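Local coordinates for periplasmic cell division protein (SufI) (Aquifex aeolicus, PDB 6SYY), which is a multicopper oxidase of a hyperthermophile that binds copper ions and probably uses them to oxidise its substrates, at residues W275-P287 / K376-I388. Numbering follows the deposited sequence.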
loop_
_atom_site.group_PDB
_atom_site.type_symbol
_atom_site.label_atom_id
_atom_site.label_comp_id
_atom_site.label_asym_id
_atom_site.label_seq_id
_atom_site.Cartn_x
_atom_site.Cartn_y
_atom_site.Cartn_z
ATOM N N TRP A 275 14.420 12.169 -3.050
ATOM C CA TRP A 275 15.056 11.040 -2.383
ATOM C C TRP A 275 14.023 10.045 -1.882
ATOM O O TRP A 275 13.090 10.421 -1.169
ATOM C CB TRP A 275 15.908 11.510 -1.208
ATOM C CG TRP A 275 17.064 12.350 -1.609
ATOM C CD1 TRP A 275 18.352 11.941 -1.781
ATOM C CD2 TRP A 275 17.045 13.752 -1.890
ATOM N NE1 TRP A 275 19.140 13.003 -2.152
ATOM C CE2 TRP A 275 18.360 14.127 -2.227
ATOM C CE3 TRP A 275 16.040 14.726 -1.896
ATOM C CZ2 TRP A 275 18.700 15.433 -2.560
ATOM C CZ3 TRP A 275 16.379 16.021 -2.225
ATOM C CH2 TRP A 275 17.700 16.363 -2.548
ATOM N N VAL A 276 14.205 8.778 -2.243
ATOM C CA VAL A 276 13.473 7.701 -1.590
ATOM C C VAL A 276 14.085 7.493 -0.214
ATOM O O VAL A 276 15.294 7.269 -0.087
ATOM C CB VAL A 276 13.528 6.410 -2.416
ATOM C CG1 VAL A 276 12.824 5.276 -1.678
ATOM C CG2 VAL A 276 12.914 6.629 -3.783
ATOM N N ILE A 277 13.262 7.579 0.825
ATOM C CA ILE A 277 13.742 7.313 2.173
ATOM C C ILE A 277 13.080 6.102 2.814
ATOM O O ILE A 277 13.629 5.562 3.789
ATOM C CB ILE A 277 13.584 8.549 3.083
ATOM C CG1 ILE A 277 12.109 8.944 3.208
ATOM C CG2 ILE A 277 14.449 9.699 2.570
ATOM C CD1 ILE A 277 11.813 9.812 4.420
ATOM N N GLY A 278 11.947 5.634 2.305
ATOM C CA GLY A 278 11.278 4.507 2.923
ATOM C C GLY A 278 10.408 3.770 1.935
ATOM O O GLY A 278 9.997 4.314 0.904
ATOM N N VAL A 279 10.139 2.507 2.264
ATOM C CA VAL A 279 9.230 1.670 1.491
ATOM C C VAL A 279 8.209 1.064 2.447
ATOM O O VAL A 279 8.065 1.528 3.584
ATOM C CB VAL A 279 9.996 0.587 0.708
ATOM C CG1 VAL A 279 10.816 1.223 -0.410
ATOM C CG2 VAL A 279 10.901 -0.191 1.639
ATOM N N GLU A 280 7.502 0.021 2.001
ATOM C CA GLU A 280 6.393 -0.515 2.787
ATOM C C GLU A 280 6.837 -0.922 4.186
ATOM O O GLU A 280 6.112 -0.699 5.165
ATOM C CB GLU A 280 5.764 -1.710 2.073
ATOM C CG GLU A 280 5.311 -1.426 0.662
ATOM C CD GLU A 280 6.409 -1.661 -0.343
ATOM O OE1 GLU A 280 6.840 -2.825 -0.485
ATOM O OE2 GLU A 280 6.853 -0.683 -0.979
ATOM N N GLY A 281 8.020 -1.516 4.303
ATOM C CA GLY A 281 8.501 -1.990 5.585
ATOM C C GLY A 281 9.366 -0.999 6.333
ATOM O O GLY A 281 10.153 -1.392 7.199
ATOM N N GLY A 282 9.245 0.281 6.012
ATOM C CA GLY A 282 9.893 1.316 6.783
ATOM C C GLY A 282 11.057 1.971 6.063
ATOM O O GLY A 282 11.180 1.934 4.835
ATOM N N LEU A 283 11.932 2.579 6.863
ATOM C CA LEU A 283 12.992 3.423 6.330
ATOM C C LEU A 283 14.086 2.586 5.684
ATOM O O LEU A 283 14.408 1.492 6.153
ATOM C CB LEU A 283 13.593 4.284 7.443
ATOM C CG LEU A 283 12.688 5.351 8.069
ATOM C CD1 LEU A 283 13.204 5.763 9.441
ATOM C CD2 LEU A 283 12.561 6.566 7.155
ATOM N N LEU A 284 14.658 3.112 4.600
ATOM C CA LEU A 284 15.890 2.560 4.060
ATOM C C LEU A 284 17.061 2.900 4.983
ATOM O O LEU A 284 16.922 3.629 5.968
ATOM C CB LEU A 284 16.159 3.102 2.656
ATOM C CG LEU A 284 15.080 2.843 1.609
ATOM C CD1 LEU A 284 15.491 3.430 0.277
ATOM C CD2 LEU A 284 14.822 1.360 1.474
ATOM N N ASP A 285 18.234 2.364 4.653
ATOM C CA ASP A 285 19.411 2.659 5.462
ATOM C C ASP A 285 19.863 4.104 5.267
ATOM O O ASP A 285 20.182 4.799 6.240
ATOM C CB ASP A 285 20.537 1.676 5.130
ATOM C CG ASP A 285 20.909 1.683 3.653
ATOM O OD1 ASP A 285 20.004 1.851 2.807
ATOM O OD2 ASP A 285 22.107 1.522 3.336
ATOM N N THR A 286 19.888 4.575 4.027
ATOM C CA THR A 286 20.291 5.927 3.677
ATOM C C THR A 286 19.333 6.452 2.621
ATOM O O THR A 286 18.659 5.667 1.946
ATOM C CB THR A 286 21.721 5.983 3.121
ATOM O OG1 THR A 286 21.758 5.309 1.856
ATOM C CG2 THR A 286 22.715 5.335 4.077
ATOM N N PRO A 287 19.246 7.772 2.454
ATOM C CA PRO A 287 18.435 8.313 1.356
ATOM C C PRO A 287 19.004 7.912 0.002
ATOM O O PRO A 287 20.219 7.820 -0.180
ATOM C CB PRO A 287 18.507 9.829 1.573
ATOM C CG PRO A 287 18.838 9.988 3.017
ATOM C CD PRO A 287 19.728 8.832 3.356
ATOM N N LYS A 376 17.582 22.863 7.396
ATOM C CA LYS A 376 17.884 21.484 7.749
ATOM C C LYS A 376 18.560 20.767 6.582
ATOM O O LYS A 376 18.463 21.175 5.420
ATOM C CB LYS A 376 16.612 20.741 8.158
ATOM C CG LYS A 376 15.775 21.457 9.217
ATOM C CD LYS A 376 16.526 21.593 10.535
ATOM C CE LYS A 376 15.636 22.188 11.621
ATOM N NZ LYS A 376 16.333 22.279 12.936
ATOM N N SER A 377 19.257 19.685 6.909
ATOM C CA SER A 377 19.958 18.867 5.929
ATOM C C SER A 377 19.355 17.471 5.900
ATOM O O SER A 377 18.944 16.940 6.937
ATOM C CB SER A 377 21.446 18.763 6.257
ATOM O OG SER A 377 22.015 20.043 6.426
ATOM N N ILE A 378 19.305 16.878 4.717
ATOM C CA ILE A 378 18.904 15.470 4.639
ATOM C C ILE A 378 19.971 14.618 5.317
ATOM O O ILE A 378 21.163 14.744 4.982
ATOM C CB ILE A 378 18.704 15.053 3.187
ATOM C CG1 ILE A 378 17.550 15.842 2.575
ATOM C CG2 ILE A 378 18.439 13.562 3.095
ATOM C CD1 ILE A 378 17.094 15.298 1.254
ATOM N N PRO A 379 19.610 13.767 6.274
ATOM C CA PRO A 379 20.629 13.046 7.043
ATOM C C PRO A 379 21.330 11.997 6.196
ATOM O O PRO A 379 20.803 11.502 5.199
ATOM C CB PRO A 379 19.829 12.394 8.180
ATOM C CG PRO A 379 18.503 13.100 8.188
ATOM C CD PRO A 379 18.254 13.476 6.760
ATOM N N GLN A 380 22.551 11.664 6.616
ATOM C CA GLN A 380 23.313 10.640 5.912
ATOM C C GLN A 380 22.702 9.258 6.119
ATOM O O GLN A 380 22.650 8.451 5.182
ATOM C CB GLN A 380 24.769 10.661 6.375
ATOM C CG GLN A 380 25.493 11.974 6.119
ATOM C CD GLN A 380 25.917 12.140 4.672
ATOM O OE1 GLN A 380 25.702 11.254 3.844
ATOM N NE2 GLN A 380 26.532 13.277 4.361
ATOM N N ARG A 381 22.229 8.967 7.329
ATOM C CA ARG A 381 21.687 7.657 7.667
ATOM C C ARG A 381 20.266 7.791 8.200
ATOM O O ARG A 381 19.943 8.751 8.906
ATOM C CB ARG A 381 22.583 6.940 8.686
ATOM C CG ARG A 381 23.676 6.089 8.032
ATOM C CD ARG A 381 24.880 5.877 8.942
ATOM N NE ARG A 381 25.624 7.115 9.162
ATOM C CZ ARG A 381 26.778 7.190 9.818
ATOM N NH1 ARG A 381 27.333 6.093 10.319
ATOM N NH2 ARG A 381 27.381 8.362 9.970
ATOM N N LEU A 382 19.423 6.823 7.850
ATOM C CA LEU A 382 18.014 6.803 8.230
ATOM C C LEU A 382 17.671 5.718 9.235
ATOM O O LEU A 382 16.872 5.959 10.143
ATOM C CB LEU A 382 17.137 6.615 6.987
ATOM C CG LEU A 382 17.203 7.699 5.915
ATOM C CD1 LEU A 382 16.598 7.202 4.613
ATOM C CD2 LEU A 382 16.487 8.948 6.400
ATOM N N SER A 383 18.248 4.529 9.093
ATOM C CA SER A 383 17.909 3.391 9.942
ATOM C C SER A 383 18.875 2.258 9.626
ATOM O O SER A 383 19.747 2.378 8.759
ATOM C CB SER A 383 16.467 2.937 9.723
ATOM O OG SER A 383 16.332 2.356 8.437
ATOM N N GLU A 384 18.703 1.149 10.334
ATOM C CA GLU A 384 19.450 -0.071 10.073
ATOM C C GLU A 384 18.530 -1.061 9.376
ATOM O O GLU A 384 17.491 -1.442 9.924
ATOM C CB GLU A 384 20.004 -0.667 11.366
ATOM C CG GLU A 384 21.011 0.229 12.066
ATOM C CD GLU A 384 22.222 0.528 11.203
ATOM O OE1 GLU A 384 22.631 -0.362 10.427
ATOM O OE2 GLU A 384 22.762 1.654 11.295
ATOM N N VAL A 385 18.898 -1.449 8.164
ATOM C CA VAL A 385 18.231 -2.523 7.442
ATOM C C VAL A 385 19.212 -3.686 7.414
ATOM O O VAL A 385 20.192 -3.672 6.659
ATOM C CB VAL A 385 17.815 -2.103 6.029
ATOM C CG1 VAL A 385 17.062 -3.233 5.350
ATOM C CG2 VAL A 385 16.974 -0.842 6.081
ATOM N N THR A 386 18.968 -4.687 8.248
ATOM C CA THR A 386 19.862 -5.833 8.327
ATOM C C THR A 386 19.618 -6.763 7.145
ATOM O O THR A 386 18.485 -7.219 6.955
ATOM C CB THR A 386 19.650 -6.581 9.635
ATOM O OG1 THR A 386 19.722 -5.657 10.727
ATOM C CG2 THR A 386 20.719 -7.646 9.810
ATOM N N PRO A 387 20.628 -7.057 6.326
ATOM C CA PRO A 387 20.419 -7.994 5.217
ATOM C C PRO A 387 20.127 -9.392 5.738
ATOM O O PRO A 387 20.668 -9.820 6.759
ATOM C CB PRO A 387 21.748 -7.946 4.450
ATOM C CG PRO A 387 22.414 -6.681 4.895
ATOM C CD PRO A 387 21.985 -6.489 6.319
ATOM N N ILE A 388 19.250 -10.098 5.033
ATOM C CA ILE A 388 18.900 -11.464 5.406
ATOM C C ILE A 388 20.014 -12.397 4.956
ATOM O O ILE A 388 20.475 -12.329 3.809
ATOM C CB ILE A 388 17.552 -11.867 4.787
ATOM C CG1 ILE A 388 16.441 -10.946 5.291
ATOM C CG2 ILE A 388 17.237 -13.325 5.088
ATOM C CD1 ILE A 388 15.101 -11.187 4.643
#
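Leu-382 points its side chain into the corner where the hairpin of 275-287 changes direction, and the tight part of the contact is built around it. Its CD1 methyl lies 3.6 Å from Ile-277 CB and 3.7 Å from Pro-287 CD, the leucine and isoleucine side chains crossing at about a right angle. A backbone bond helps fix this position: Leu-382 N donates to Asp-285 O at 2.7 Å in a nearly straight bond (173°), the nitrogen tilted out of that carbonyl's plane. Next to it, Ser-383 OG reaches Leu-284 O at 2.8 Å from well above the plane of this second carbonyl. A chi1 of 69° sets this hydroxyl between its own backbone N and carbonyl carbon, turned to the chain of 275-287. Asp-285 CA adds a CA-H...O contact to Ser-383 O.

Farther along, Ile-378 bridges two hydrophobic surfaces. Its CD1 sits over one face of the Trp-275 indole, 3.5 Å from the centroid of the six-membered ring, a CH-pi contact, while its CG2 packs against Pro-287 CG at 3.6 Å. The indole also lies against Pro-287 CB. Replacing Trp-275 with an alanine would probably leave Ile-378 CD1 without the face it rests on and open a gap beside Pro-287.

The outer side is looser. Thr-286 CG2 still comes within 3.3 Å of Gln-380 O, but Arg-381 CG stays 4.1 Å from that methyl, and the long side chains of Gln-380 and Arg-381 are poorly ordered at the exposed surface; Thr-286 OG1 turns to Lys-288.

The contact lays the connection between strands 361-370 and 394-402 across a hairpin of a cupredoxin-like domain, away from the copper sites. Helix 183-192 adds Leu-188 against both Ile-277 and Leu-382, and Leu-304 of strand 300-306 packs on Ile-277 and Ile-378.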